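Local coordinates for protein VirX1 (Cyanophage Syn10, PDB 6QGM) that iodinates diverse substrates as a viral halogenase, probably of the flavin-dependent tryptophan halogenase type, at residues I4-I9 with I217-Y222; S24-Q29 with N368-I373; E31-E36 with K187-K192; T194-E199 with G234-E239; T334-N339 with D386-T391. All coordinates share one frame; numbering follows the deposited sequence.

Contact 1: I4-I9 with I217-Y222; sequences IESVAI and IFADLY
The parallel bridges V7-L221 and A8-Y222 make a short pairing, and D220, just before it, carries most of the side-chain hydrogen bonding. CG of D220 lies beside its own backbone N, anti to the carbonyl carbon (chi1 -64°), so OD2 accepts from two successive amides where the chain enters strand 6-10. E5 N reaches D220 OD2 at 2.8 Å along the anti lone pair, S6 N at 3.2 Å from above the carboxylate plane. S6 answers in kind: its OG takes the crowded position between N and carbonyl carbon (chi1 69°), so that D220 N is shared between S6 OG (3.3 Å) and S6 O (3.2 Å). Further along, A8 N donates to L221 O at 3.0 Å, nearly along the C=O axis. A8 CB nestles among I217 CG2, A219 CB and CD2 of Y222, while the side chains of I4 and L221 cross obliquely, I4 CG2 lying 3.9 Å from L221 CB. The Y222 ring carries A219 CB over one face, and its hydroxyl donates to I217 O while accepting from A219 N. Strands 31-36, 6-10 and 221-224 run parallel side by side, the topology of a probable Rossmann-type sheet, and the GxGxxG-like sequence after strand 6-10 fits it.

Contact 2: S24-Q29 with N368-I373; sequences SKLCPQ and NLVYLI
This is apolar packing between the end of one helix and the flank of another: the C-terminal turn of helix 14-26, with the loop after it, lies against the last turns of helix 360-373. The nearest CA atoms are those of C27 and V370, 6.8 Å apart. V370 and I373, three residues apart on one side of their helix, supply the receiving surface; the bond from I373 N to L369 O (2.9 Å) shows that the helix is still regular there. CG1 of V370, anti to its backbone N (chi1 166°), is the main point of contact. L26 CB meets V370 CG1 at 3.7 Å, and the two side chains cross at about a right angle, with CD1 of L26 reaching the same methyl. C27 is the first residue to leave helical angles, and its SG, set beside the backbone N (chi1 -54°), drops between the two branched residues: 4.0 Å to V370 CG1 and 3.8 Å to I373 CG2. Helix 14-26 follows strand 6-10 and the glycine-rich turn, the strand-turn-helix unit of a probable Rossmann-type dinucleotide-binding fold, so the sulfur sits where that helix hands over to strand 31-36. Q29 closes the far side. Its CG takes the crowded position and its chain bends at chi2 (-89°), placing NE2 3.5 Å from I373 CG2; NE2 is equally close to I373 O, but at an angle too poor for a hydrogen bond. The L26-V370 edge is covered by Y476 of a second subunit, and N374 ND2 bonds to L26 O.

Contact 3: E31-E36 with K187-K192; sequences EIALIE and KHIQGK
E36 ends its strand with a chain that can be traced outward atom by atom. CB stands 4.0 Å from H188 NE2 on the neighbouring strand. CG, anti to the backbone N (chi1 158°), is 4.1 Å from H188 NE2, and the extended chain brings CD to 3.3 Å and OE2 to 2.9 Å from that nitrogen. The imidazole N-H donates to this oxygen at 135°, a weak bond. OE2 sits at the ring edge near its plane, with carboxylate and imidazole planes almost perpendicular (85°). OE1 is held by W17 NE1, whose ring also meets H188 edge-to-face; the carboxylate would probably favour a protonated imidazole. The two side chains stand on one face of a regular parallel ladder, A33 to K187 through E36 to Q190, within what is probably a Rossmann-type sheet; an acidic residue ending the second strand is a common feature of such dinucleotide-binding folds. The ladder's bonds include I189 N to L34 O at 2.9 Å, and G191 N extends the series to E36 O. On the sheet face of A33, I35 and I189, the isoleucines lie side by side, CG1 of I35 being 4.0 Å from I189 CB, while I189 CD1 reaches A33 CB.

Contact 4: T194-E199 with G234-E239; sequences TGYQKE and GEFMGE
The aromatic part of this surface contact is one oblique ring pair. Y196 takes the crowded rotamer, CG between backbone N and carbonyl carbon (chi1 68°), which projects its ring from the strand toward F236. CG of F236 lies beside its own N (chi1 -66°), and the two side chains slide past each other in opposite directions. Ring centroids are 4.7 Å apart with planes at 43°. CD1 of Y196 sits over one face of F236, offset toward the rim and nearest to F236 CG. The other end of the phenylalanine ring packs on backbone: F236 CE2 is 3.7 Å from G195 O and CZ 3.8 Å from G195 CA. Polar contact is limited to K198, whose chain bends at three torsions to carry NZ within 3.2 Å of F236 O, donating from above the carbonyl plane. The same NZ passes 3.8 Å from SD of M237, close packing rather than a bond. T194 and G195 form a classic beta bulge opposite I210 in strand 206-211, whose F206 packs on both F236 and M237; the end of helix 231-236 thus rests across strand 187-198 and its neighbour, while M237 also reaches V338 of strand 337-338.

Contact 5: T334-N339 with D386-T391; sequences TRAWVN and DGFNYT
The backbone of 334-339 enters the short strand 337-338 alongside helix 382-408, the nearest CA atoms being those of R335 and N389 at 5.6 Å. N389 does the polar work. With CG beside its backbone N (chi1 -72°), its amide faces the main chain of W337 and bonds to both ends of that residue: OD1 accepts W337 N at 2.7 Å on an in-plane lone pair, and ND2 donates to W337 O at 3.0 Å, nearly straight at 173°, with the acceptor in the amide plane. OD1 also takes a weak bond from A336 N at 3.2 Å. R335 brushes the amide only with its aliphatic part, CG to N389 ND2 being 3.7 Å, while its guanidinium makes a salt bridge with E239. Next to this, W337 and F388 form an edge-to-face pair. Both have CG anti to the backbone N, and the six-membered ring of W337 stands almost perpendicular to F388 (87°, centroids 5.3 Å apart). W337 CE3 lies over the F388 face, 3.8 Å from F388 CG, whereas A336 CB meets the edge of that phenylalanine. Because W337 N is a donor and W337 O an acceptor, the N389 amide can satisfy both in one orientation alone, so its rotation is fixed and a buried helix side chain bonds to the main-chain N and O of W337 on a strand that is outermost within this chain.

Contacts 1, 3, 4 and 5 all reach one mixed sheet, while contact 2 joins two helices lying against it. Contact 1 is the middle piece: strands 6-10 and 31-36 are neighbours, so contact 3 lies 11 Å away between centres, with I9 O 2.8 Å from I35 N. It also touches contact 2 (L221 CD2 to L369 CD1, 4.2 Å) and contact 5 (L221 CD1 to W337 NE1, 3.8 Å). Contacts 3 and 4 share strand 187-198, with centres 18 Å apart. Contacts 4 and 5 are tied by the E239-R335 salt bridge, and F388 packs on L369 between contacts 5 and 2. The glycine-rich turn, probably cofactor-binding, touches L34 of contact 3.

Contact 1: I4-I9 with I217-Y222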
# COMPACT_ATOMS: atom_id res chain seq x y z
N ILE B 4 31.63 -6.89 15.42
CA ILE B 4 31.26 -7.37 16.79
C ILE B 4 31.96 -8.72 17.03
O ILE B 4 31.50 -9.73 16.45
CB ILE B 4 29.73 -7.52 16.92
CG1 ILE B 4 28.99 -6.23 16.58
CG2 ILE B 4 29.36 -8.02 18.31
CD1 ILE B 4 27.54 -6.42 16.21
N GLU B 5 33.03 -8.73 17.84
CA GLU B 5 33.75 -9.98 18.20
C GLU B 5 33.38 -10.38 19.63
O GLU B 5 33.28 -11.59 19.91
CB GLU B 5 35.26 -9.81 18.06
CG GLU B 5 35.70 -9.51 16.64
CD GLU B 5 37.21 -9.55 16.43
OE1 GLU B 5 37.93 -9.02 17.31
OE2 GLU B 5 37.67 -10.11 15.39
N SER B 6 33.19 -9.40 20.52
CA SER B 6 32.86 -9.65 21.94
C SER B 6 31.58 -8.92 22.31
O SER B 6 31.33 -7.84 21.76
CB SER B 6 33.99 -9.25 22.85
OG SER B 6 34.13 -7.85 22.86
N VAL B 7 30.82 -9.50 23.23
CA VAL B 7 29.50 -8.99 23.68
C VAL B 7 29.47 -9.00 25.21
O VAL B 7 29.89 -10.01 25.80
CB VAL B 7 28.37 -9.81 23.03
CG1 VAL B 7 27.01 -9.51 23.66
CG2 VAL B 7 28.31 -9.59 21.52
N ALA B 8 29.02 -7.90 25.81
CA ALA B 8 28.75 -7.77 27.26
C ALA B 8 27.24 -7.59 27.46
O ALA B 8 26.70 -6.53 27.08
CB ALA B 8 29.52 -6.61 27.83
N ILE B 9 26.57 -8.60 28.02
CA ILE B 9 25.13 -8.54 28.38
C ILE B 9 25.03 -8.06 29.84
O ILE B 9 25.62 -8.71 30.71
CB ILE B 9 24.46 -9.91 28.18
CG1 ILE B 9 24.59 -10.38 26.73
CG2 ILE B 9 23.00 -9.86 28.60
CD1 ILE B 9 24.62 -11.89 26.55
N ILE B 217 34.63 -2.95 32.06
CA ILE B 217 34.28 -4.06 31.13
C ILE B 217 34.33 -3.52 29.69
O ILE B 217 33.56 -2.60 29.38
CB ILE B 217 32.90 -4.68 31.46
CG1 ILE B 217 32.94 -5.64 32.66
CG2 ILE B 217 32.33 -5.39 30.24
CD1 ILE B 217 33.56 -5.06 33.88
N PHE B 218 35.22 -4.08 28.87
CA PHE B 218 35.39 -3.77 27.43
C PHE B 218 34.60 -4.79 26.59
O PHE B 218 34.73 -5.98 26.82
CB PHE B 218 36.87 -3.77 27.06
CG PHE B 218 37.68 -2.68 27.73
CD1 PHE B 218 37.79 -1.42 27.16
CD2 PHE B 218 38.33 -2.91 28.95
CE1 PHE B 218 38.53 -0.42 27.78
CE2 PHE B 218 39.06 -1.91 29.57
CZ PHE B 218 39.17 -0.67 28.98
N ALA B 219 33.79 -4.31 25.66
CA ALA B 219 33.05 -5.14 24.69
C ALA B 219 32.82 -4.31 23.43
O ALA B 219 32.82 -3.06 23.54
CB ALA B 219 31.74 -5.61 25.29
N ASP B 220 32.66 -4.97 22.27
CA ASP B 220 32.36 -4.31 20.97
C ASP B 220 30.89 -3.90 20.98
O ASP B 220 30.56 -2.85 20.42
CB ASP B 220 32.68 -5.22 19.78
CG ASP B 220 34.15 -5.58 19.62
OD1 ASP B 220 35.02 -4.72 19.92
OD2 ASP B 220 34.42 -6.71 19.18
N LEU B 221 30.04 -4.71 21.60
CA LEU B 221 28.57 -4.49 21.70
C LEU B 221 28.12 -4.75 23.14
O LEU B 221 28.48 -5.81 23.69
CB LEU B 221 27.83 -5.42 20.75
CG LEU B 221 26.32 -5.20 20.70
CD1 LEU B 221 26.00 -3.90 19.98
CD2 LEU B 221 25.61 -6.39 20.06
N TYR B 222 27.33 -3.84 23.69
CA TYR B 222 26.73 -3.92 25.04
C TYR B 222 25.23 -4.16 24.86
O TYR B 222 24.59 -3.46 24.08
CB TYR B 222 27.04 -2.63 25.81
CG TYR B 222 28.51 -2.43 26.05
CD1 TYR B 222 29.33 -1.88 25.08
CD2 TYR B 222 29.08 -2.81 27.25
CE1 TYR B 222 30.69 -1.70 25.30
CE2 TYR B 222 30.44 -2.63 27.49
CZ TYR B 222 31.24 -2.07 26.52
OH TYR B 222 32.57 -1.90 26.74

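Contact 2: S24-Q29 with N368-I373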
# COMPACT_ATOMS: atom_id res chain seq x y z
N SER B 24 25.60 -17.71 22.44
CA SER B 24 26.65 -18.72 22.72
C SER B 24 26.51 -19.92 21.76
O SER B 24 27.55 -20.47 21.34
CB SER B 24 26.64 -19.15 24.17
OG SER B 24 25.56 -20.03 24.43
N LYS B 25 25.28 -20.29 21.42
CA LYS B 25 24.95 -21.49 20.60
C LYS B 25 24.93 -21.13 19.11
O LYS B 25 25.58 -21.86 18.34
CB LYS B 25 23.63 -22.11 21.07
CG LYS B 25 23.18 -23.32 20.28
CD LYS B 25 22.45 -24.36 21.09
CE LYS B 25 22.03 -25.56 20.26
NZ LYS B 25 21.16 -25.18 19.12
N LEU B 26 24.23 -20.06 18.71
CA LEU B 26 23.99 -19.70 17.29
C LEU B 26 25.10 -18.78 16.74
O LEU B 26 25.15 -18.61 15.51
CB LEU B 26 22.61 -19.04 17.16
CG LEU B 26 21.44 -19.83 17.74
CD1 LEU B 26 20.15 -19.04 17.70
CD2 LEU B 26 21.25 -21.14 17.00
N CYS B 27 25.94 -18.20 17.59
CA CYS B 27 27.04 -17.27 17.19
C CYS B 27 28.32 -17.67 17.90
O CYS B 27 28.89 -16.90 18.68
CB CYS B 27 26.67 -15.81 17.49
SG CYS B 27 25.09 -15.30 16.76
N PRO B 28 28.83 -18.90 17.62
CA PRO B 28 30.00 -19.44 18.33
C PRO B 28 31.26 -18.58 18.20
O PRO B 28 32.11 -18.67 19.06
CB PRO B 28 30.24 -20.80 17.67
CG PRO B 28 28.94 -21.13 16.97
CD PRO B 28 28.36 -19.80 16.56
N GLN B 29 31.36 -17.78 17.13
CA GLN B 29 32.50 -16.86 16.86
C GLN B 29 32.60 -15.79 17.96
O GLN B 29 33.71 -15.26 18.15
CB GLN B 29 32.39 -16.24 15.45
CG GLN B 29 31.37 -15.11 15.29
CD GLN B 29 29.98 -15.57 14.91
OE1 GLN B 29 29.53 -16.66 15.29
NE2 GLN B 29 29.27 -14.73 14.16
N ASN B 368 16.65 -11.40 15.73
CA ASN B 368 17.07 -10.32 14.79
C ASN B 368 18.56 -9.97 14.97
O ASN B 368 19.23 -9.65 13.96
CB ASN B 368 16.17 -9.08 14.91
CG ASN B 368 14.76 -9.32 14.45
OD1 ASN B 368 14.46 -10.37 13.88
ND2 ASN B 368 13.89 -8.36 14.69
N LEU B 369 19.07 -10.05 16.20
CA LEU B 369 20.50 -9.81 16.50
C LEU B 369 21.34 -10.97 15.96
O LEU B 369 22.35 -10.70 15.29
CB LEU B 369 20.68 -9.65 18.01
CG LEU B 369 22.07 -9.22 18.45
CD1 LEU B 369 22.43 -7.89 17.79
CD2 LEU B 369 22.13 -9.14 19.97
N VAL B 370 20.93 -12.21 16.26
CA VAL B 370 21.59 -13.47 15.79
C VAL B 370 21.63 -13.44 14.27
O VAL B 370 22.68 -13.85 13.70
CB VAL B 370 20.88 -14.74 16.32
CG1 VAL B 370 21.34 -15.99 15.59
CG2 VAL B 370 21.09 -14.92 17.81
N TYR B 371 20.55 -12.97 13.64
CA TYR B 371 20.40 -12.90 12.17
C TYR B 371 21.49 -12.00 11.59
O TYR B 371 22.19 -12.43 10.66
CB TYR B 371 18.99 -12.44 11.79
CG TYR B 371 18.79 -12.23 10.32
CD1 TYR B 371 18.41 -13.28 9.50
CD2 TYR B 371 18.99 -10.99 9.73
CE1 TYR B 371 18.22 -13.11 8.14
CE2 TYR B 371 18.84 -10.81 8.37
CZ TYR B 371 18.45 -11.87 7.57
OH TYR B 371 18.29 -11.69 6.22
N LEU B 372 21.67 -10.80 12.15
CA LEU B 372 22.66 -9.80 11.65
C LEU B 372 24.09 -10.27 11.95
O LEU B 372 24.98 -10.07 11.09
CB LEU B 372 22.36 -8.45 12.30
CG LEU B 372 21.11 -7.73 11.80
CD1 LEU B 372 20.97 -6.38 12.44
CD2 LEU B 372 21.13 -7.57 10.28
N ILE B 373 24.35 -10.83 13.13
CA ILE B 373 25.72 -11.24 13.54
C ILE B 373 26.19 -12.43 12.67
O ILE B 373 27.38 -12.46 12.35
CB ILE B 373 25.76 -11.52 15.06
CG1 ILE B 373 25.66 -10.21 15.84
CG2 ILE B 373 26.99 -12.33 15.43
CD1 ILE B 373 25.57 -10.38 17.34

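Contact 3: E31-E36 with K187-K192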
# COMPACT_ATOMS: atom_id res chain seq x y z
N GLU B 31 32.91 -13.97 21.61
CA GLU B 31 33.26 -13.97 23.05
C GLU B 31 32.11 -13.28 23.78
O GLU B 31 31.76 -12.15 23.38
CB GLU B 31 34.57 -13.20 23.29
CG GLU B 31 35.65 -13.43 22.24
CD GLU B 31 36.77 -12.41 22.30
OE1 GLU B 31 36.49 -11.20 22.21
OE2 GLU B 31 37.94 -12.83 22.44
N ILE B 32 31.52 -13.93 24.79
CA ILE B 32 30.32 -13.41 25.50
C ILE B 32 30.59 -13.35 27.01
O ILE B 32 31.12 -14.35 27.55
CB ILE B 32 29.08 -14.27 25.20
CG1 ILE B 32 28.86 -14.43 23.69
CG2 ILE B 32 27.84 -13.71 25.90
CD1 ILE B 32 27.92 -15.55 23.34
N ALA B 33 30.23 -12.24 27.64
CA ALA B 33 30.18 -12.09 29.11
C ALA B 33 28.78 -11.63 29.51
O ALA B 33 28.16 -10.87 28.72
CB ALA B 33 31.24 -11.13 29.57
N LEU B 34 28.29 -12.10 30.66
CA LEU B 34 27.02 -11.62 31.27
C LEU B 34 27.29 -11.07 32.67
O LEU B 34 27.79 -11.83 33.52
CB LEU B 34 25.98 -12.73 31.32
CG LEU B 34 24.57 -12.26 31.69
CD1 LEU B 34 23.52 -13.01 30.92
CD2 LEU B 34 24.33 -12.35 33.19
N ILE B 35 26.96 -9.79 32.87
CA ILE B 35 27.13 -9.05 34.15
C ILE B 35 25.78 -9.08 34.88
O ILE B 35 24.78 -8.59 34.31
CB ILE B 35 27.62 -7.62 33.89
CG1 ILE B 35 29.01 -7.62 33.24
CG2 ILE B 35 27.59 -6.79 35.15
CD1 ILE B 35 29.26 -6.47 32.31
N GLU B 36 25.78 -9.65 36.09
CA GLU B 36 24.58 -9.88 36.91
C GLU B 36 24.92 -9.39 38.32
O GLU B 36 26.06 -9.64 38.75
CB GLU B 36 24.20 -11.36 36.77
CG GLU B 36 23.35 -11.93 37.89
CD GLU B 36 23.18 -13.44 37.76
OE1 GLU B 36 22.44 -13.87 36.86
OE2 GLU B 36 23.80 -14.20 38.55
N LYS B 187 31.08 -16.02 29.98
CA LYS B 187 31.79 -15.56 31.20
C LYS B 187 30.80 -14.86 32.12
O LYS B 187 30.33 -13.79 31.77
CB LYS B 187 32.95 -14.65 30.80
CG LYS B 187 34.12 -14.66 31.75
CD LYS B 187 35.19 -13.75 31.21
CE LYS B 187 34.77 -12.29 31.26
NZ LYS B 187 34.90 -11.58 29.96
N HIS B 188 30.48 -15.48 33.25
CA HIS B 188 29.59 -14.95 34.31
C HIS B 188 30.38 -13.98 35.17
O HIS B 188 31.34 -14.43 35.78
CB HIS B 188 29.03 -16.10 35.14
CG HIS B 188 27.85 -15.75 35.96
ND1 HIS B 188 27.51 -16.47 37.08
CD2 HIS B 188 26.96 -14.74 35.87
CE1 HIS B 188 26.44 -15.93 37.63
NE2 HIS B 188 26.08 -14.87 36.90
N ILE B 189 30.00 -12.70 35.18
CA ILE B 189 30.67 -11.62 35.97
C ILE B 189 29.69 -11.08 37.01
O ILE B 189 28.67 -10.49 36.61
CB ILE B 189 31.20 -10.51 35.03
CG1 ILE B 189 32.28 -11.06 34.09
CG2 ILE B 189 31.69 -9.32 35.84
CD1 ILE B 189 32.69 -10.08 33.02
N GLN B 190 30.01 -11.28 38.29
CA GLN B 190 29.19 -10.84 39.44
C GLN B 190 29.56 -9.39 39.74
O GLN B 190 30.73 -9.14 40.02
CB GLN B 190 29.44 -11.73 40.66
CG GLN B 190 29.22 -13.23 40.45
CD GLN B 190 27.78 -13.67 40.54
OE1 GLN B 190 26.99 -13.44 39.63
NE2 GLN B 190 27.43 -14.30 41.65
N GLY B 191 28.61 -8.47 39.66
CA GLY B 191 28.89 -7.04 39.84
C GLY B 191 27.72 -6.14 39.50
O GLY B 191 26.82 -6.58 38.78
N LYS B 192 27.74 -4.94 40.06
CA LYS B 192 26.78 -3.84 39.81
C LYS B 192 27.45 -2.89 38.80
O LYS B 192 28.57 -2.44 39.08
CB LYS B 192 26.45 -3.13 41.13
CG LYS B 192 25.61 -1.86 41.00
CD LYS B 192 25.01 -1.39 42.28
CE LYS B 192 24.57 0.06 42.22
NZ LYS B 192 24.48 0.62 43.59

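Contact 4: T194-E199 with G234-E239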
# COMPACT_ATOMS: atom_id res chain seq x y z
N THR B 194 27.83 0.61 37.57
CA THR B 194 27.68 1.90 38.30
C THR B 194 27.78 3.08 37.33
O THR B 194 27.13 4.10 37.62
CB THR B 194 28.69 2.03 39.45
OG1 THR B 194 30.02 2.10 38.94
CG2 THR B 194 28.57 0.88 40.43
N GLY B 195 28.55 2.96 36.25
CA GLY B 195 28.80 4.07 35.31
C GLY B 195 29.35 3.59 33.97
O GLY B 195 29.33 2.36 33.70
N TYR B 196 29.84 4.54 33.17
CA TYR B 196 30.32 4.30 31.78
C TYR B 196 31.26 5.42 31.36
O TYR B 196 31.25 6.45 31.97
CB TYR B 196 29.15 4.27 30.80
CG TYR B 196 28.47 5.61 30.65
CD1 TYR B 196 27.42 5.96 31.47
CD2 TYR B 196 28.86 6.51 29.68
CE1 TYR B 196 26.76 7.17 31.35
CE2 TYR B 196 28.24 7.75 29.58
CZ TYR B 196 27.17 8.07 30.38
OH TYR B 196 26.53 9.26 30.27
N GLN B 197 32.02 5.20 30.29
CA GLN B 197 32.93 6.19 29.64
C GLN B 197 32.64 6.11 28.13
O GLN B 197 32.81 5.03 27.57
CB GLN B 197 34.37 5.80 29.98
CG GLN B 197 35.44 6.52 29.16
CD GLN B 197 35.45 8.00 29.39
OE1 GLN B 197 35.19 8.45 30.49
NE2 GLN B 197 35.76 8.75 28.34
N LYS B 198 32.28 7.24 27.53
CA LYS B 198 32.06 7.31 26.06
C LYS B 198 33.43 7.38 25.40
O LYS B 198 34.42 7.55 26.11
CB LYS B 198 31.16 8.50 25.71
CG LYS B 198 29.83 8.50 26.45
CD LYS B 198 28.57 8.63 25.61
CE LYS B 198 27.50 7.61 25.97
NZ LYS B 198 26.15 8.19 25.80
N GLU B 199 33.48 7.20 24.08
CA GLU B 199 34.75 7.13 23.32
C GLU B 199 35.37 8.52 23.25
O GLU B 199 36.60 8.63 23.41
CB GLU B 199 34.51 6.57 21.92
CG GLU B 199 34.67 5.06 21.77
CD GLU B 199 36.06 4.50 22.02
OE1 GLU B 199 37.06 5.23 21.84
OE2 GLU B 199 36.15 3.36 22.43
N GLY B 234 18.31 3.52 27.95
CA GLY B 234 17.53 4.69 28.44
C GLY B 234 18.41 5.68 29.19
O GLY B 234 18.42 6.85 28.77
N GLU B 235 19.10 5.25 30.25
CA GLU B 235 19.86 6.16 31.15
C GLU B 235 21.16 6.56 30.45
O GLU B 235 21.28 7.74 30.08
CB GLU B 235 20.09 5.58 32.55
CG GLU B 235 20.61 6.66 33.51
CD GLU B 235 20.86 6.27 34.95
OE1 GLU B 235 19.90 5.81 35.59
OE2 GLU B 235 22.00 6.44 35.45
N PHE B 236 22.11 5.64 30.28
CA PHE B 236 23.49 5.95 29.83
C PHE B 236 23.49 6.51 28.40
O PHE B 236 24.18 7.52 28.22
CB PHE B 236 24.41 4.72 29.93
CG PHE B 236 24.71 4.20 31.32
CD1 PHE B 236 24.36 4.91 32.46
CD2 PHE B 236 25.40 3.01 31.47
CE1 PHE B 236 24.67 4.43 33.72
CE2 PHE B 236 25.72 2.53 32.74
CZ PHE B 236 25.36 3.24 33.86
N MET B 237 22.79 5.88 27.45
CA MET B 237 22.75 6.32 26.02
C MET B 237 21.64 7.37 25.83
O MET B 237 21.59 8.00 24.76
CB MET B 237 22.51 5.14 25.06
CG MET B 237 23.70 4.19 24.93
SD MET B 237 25.22 4.90 24.23
CE MET B 237 24.48 5.73 22.83
N GLY B 238 20.78 7.53 26.83
CA GLY B 238 19.78 8.62 26.89
C GLY B 238 18.66 8.47 25.88
O GLY B 238 18.10 9.49 25.51
N GLU B 239 18.31 7.27 25.45
CA GLU B 239 17.25 7.09 24.42
C GLU B 239 15.87 7.37 25.04
O GLU B 239 15.53 6.76 26.07
CB GLU B 239 17.30 5.70 23.77
CG GLU B 239 16.59 5.65 22.43
CD GLU B 239 17.12 6.60 21.36
OE1 GLU B 239 18.27 7.08 21.52
OE2 GLU B 239 16.40 6.87 20.39

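Contact 5: T334-N339 with D386-T391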
# COMPACT_ATOMS: atom_id res chain seq x y z
N THR B 334 12.57 5.02 21.46
CA THR B 334 12.45 5.50 20.06
C THR B 334 13.36 4.66 19.16
O THR B 334 13.17 4.70 17.94
CB THR B 334 12.70 7.01 20.00
OG1 THR B 334 14.00 7.30 20.50
CG2 THR B 334 11.71 7.79 20.83
N ARG B 335 14.33 3.96 19.75
CA ARG B 335 15.25 3.03 19.05
C ARG B 335 15.72 1.96 20.04
O ARG B 335 15.90 2.29 21.22
CB ARG B 335 16.47 3.76 18.52
CG ARG B 335 16.21 4.60 17.28
CD ARG B 335 17.48 5.26 16.79
NE ARG B 335 18.03 6.12 17.82
CZ ARG B 335 19.23 6.69 17.77
NH1 ARG B 335 19.99 6.55 16.70
NH2 ARG B 335 19.64 7.44 18.77
N ALA B 336 15.94 0.75 19.54
CA ALA B 336 16.43 -0.42 20.31
C ALA B 336 17.96 -0.47 20.25
O ALA B 336 18.60 -0.75 21.30
CB ALA B 336 15.82 -1.66 19.74
N TRP B 337 18.53 -0.23 19.06
CA TRP B 337 19.99 -0.23 18.81
C TRP B 337 20.47 1.21 18.67
O TRP B 337 20.13 1.85 17.66
CB TRP B 337 20.29 -1.05 17.56
CG TRP B 337 21.70 -1.55 17.48
CD1 TRP B 337 22.82 -0.96 17.98
CD2 TRP B 337 22.13 -2.75 16.83
NE1 TRP B 337 23.92 -1.71 17.69
CE2 TRP B 337 23.53 -2.82 16.99
CE3 TRP B 337 21.47 -3.77 16.14
CZ2 TRP B 337 24.28 -3.88 16.48
CZ3 TRP B 337 22.22 -4.82 15.64
CH2 TRP B 337 23.60 -4.86 15.79
N VAL B 338 21.19 1.71 19.67
CA VAL B 338 21.75 3.09 19.71
C VAL B 338 23.25 2.97 19.95
O VAL B 338 23.63 2.34 20.96
CB VAL B 338 21.07 3.92 20.81
CG1 VAL B 338 21.72 5.28 20.97
CG2 VAL B 338 19.58 4.06 20.57
N ASN B 339 24.06 3.58 19.09
CA ASN B 339 25.53 3.40 19.08
C ASN B 339 25.81 1.91 19.25
O ASN B 339 25.13 1.13 18.55
CB ASN B 339 26.17 4.31 20.13
CG ASN B 339 25.94 5.75 19.77
OD1 ASN B 339 25.28 6.47 20.50
ND2 ASN B 339 26.41 6.15 18.60
N ASP B 386 19.60 0.21 11.51
CA ASP B 386 18.38 1.01 11.20
C ASP B 386 17.24 0.06 10.83
O ASP B 386 16.12 0.27 11.32
CB ASP B 386 18.69 2.08 10.14
CG ASP B 386 19.58 3.20 10.66
OD1 ASP B 386 19.78 3.26 11.88
OD2 ASP B 386 20.07 4.03 9.85
N GLY B 387 17.54 -0.99 10.05
CA GLY B 387 16.59 -2.06 9.69
C GLY B 387 16.09 -2.81 10.91
O GLY B 387 14.88 -3.08 10.97
N PHE B 388 16.99 -3.14 11.84
CA PHE B 388 16.70 -3.80 13.15
C PHE B 388 15.71 -2.94 13.95
O PHE B 388 14.72 -3.47 14.48
CB PHE B 388 18.01 -4.00 13.92
CG PHE B 388 17.86 -4.64 15.26
CD1 PHE B 388 17.50 -3.91 16.38
CD2 PHE B 388 18.12 -5.98 15.42
CE1 PHE B 388 17.38 -4.52 17.62
CE2 PHE B 388 18.02 -6.59 16.67
CZ PHE B 388 17.62 -5.86 17.76
N ASN B 389 16.00 -1.64 14.04
CA ASN B 389 15.16 -0.64 14.77
C ASN B 389 13.78 -0.61 14.10
O ASN B 389 12.78 -0.72 14.80
CB ASN B 389 15.85 0.72 14.85
CG ASN B 389 17.04 0.75 15.80
OD1 ASN B 389 17.17 -0.10 16.68
ND2 ASN B 389 17.91 1.73 15.64
N TYR B 390 13.73 -0.51 12.78
CA TYR B 390 12.45 -0.45 12.03
C TYR B 390 11.66 -1.73 12.27
O TYR B 390 10.48 -1.65 12.65
CB TYR B 390 12.65 -0.20 10.54
CG TYR B 390 11.34 -0.09 9.81
CD1 TYR B 390 10.62 -1.21 9.45
CD2 TYR B 390 10.77 1.14 9.55
CE1 TYR B 390 9.39 -1.12 8.83
CE2 TYR B 390 9.55 1.25 8.91
CZ TYR B 390 8.85 0.12 8.55
OH TYR B 390 7.66 0.24 7.89
N THR B 391 12.26 -2.90 12.07
CA THR B 391 11.56 -4.20 12.20
C THR B 391 10.93 -4.31 13.58
O THR B 391 9.76 -4.70 13.67
CB THR B 391 12.51 -5.36 11.92
OG1 THR B 391 12.85 -5.20 10.54
CG2 THR B 391 11.92 -6.72 12.21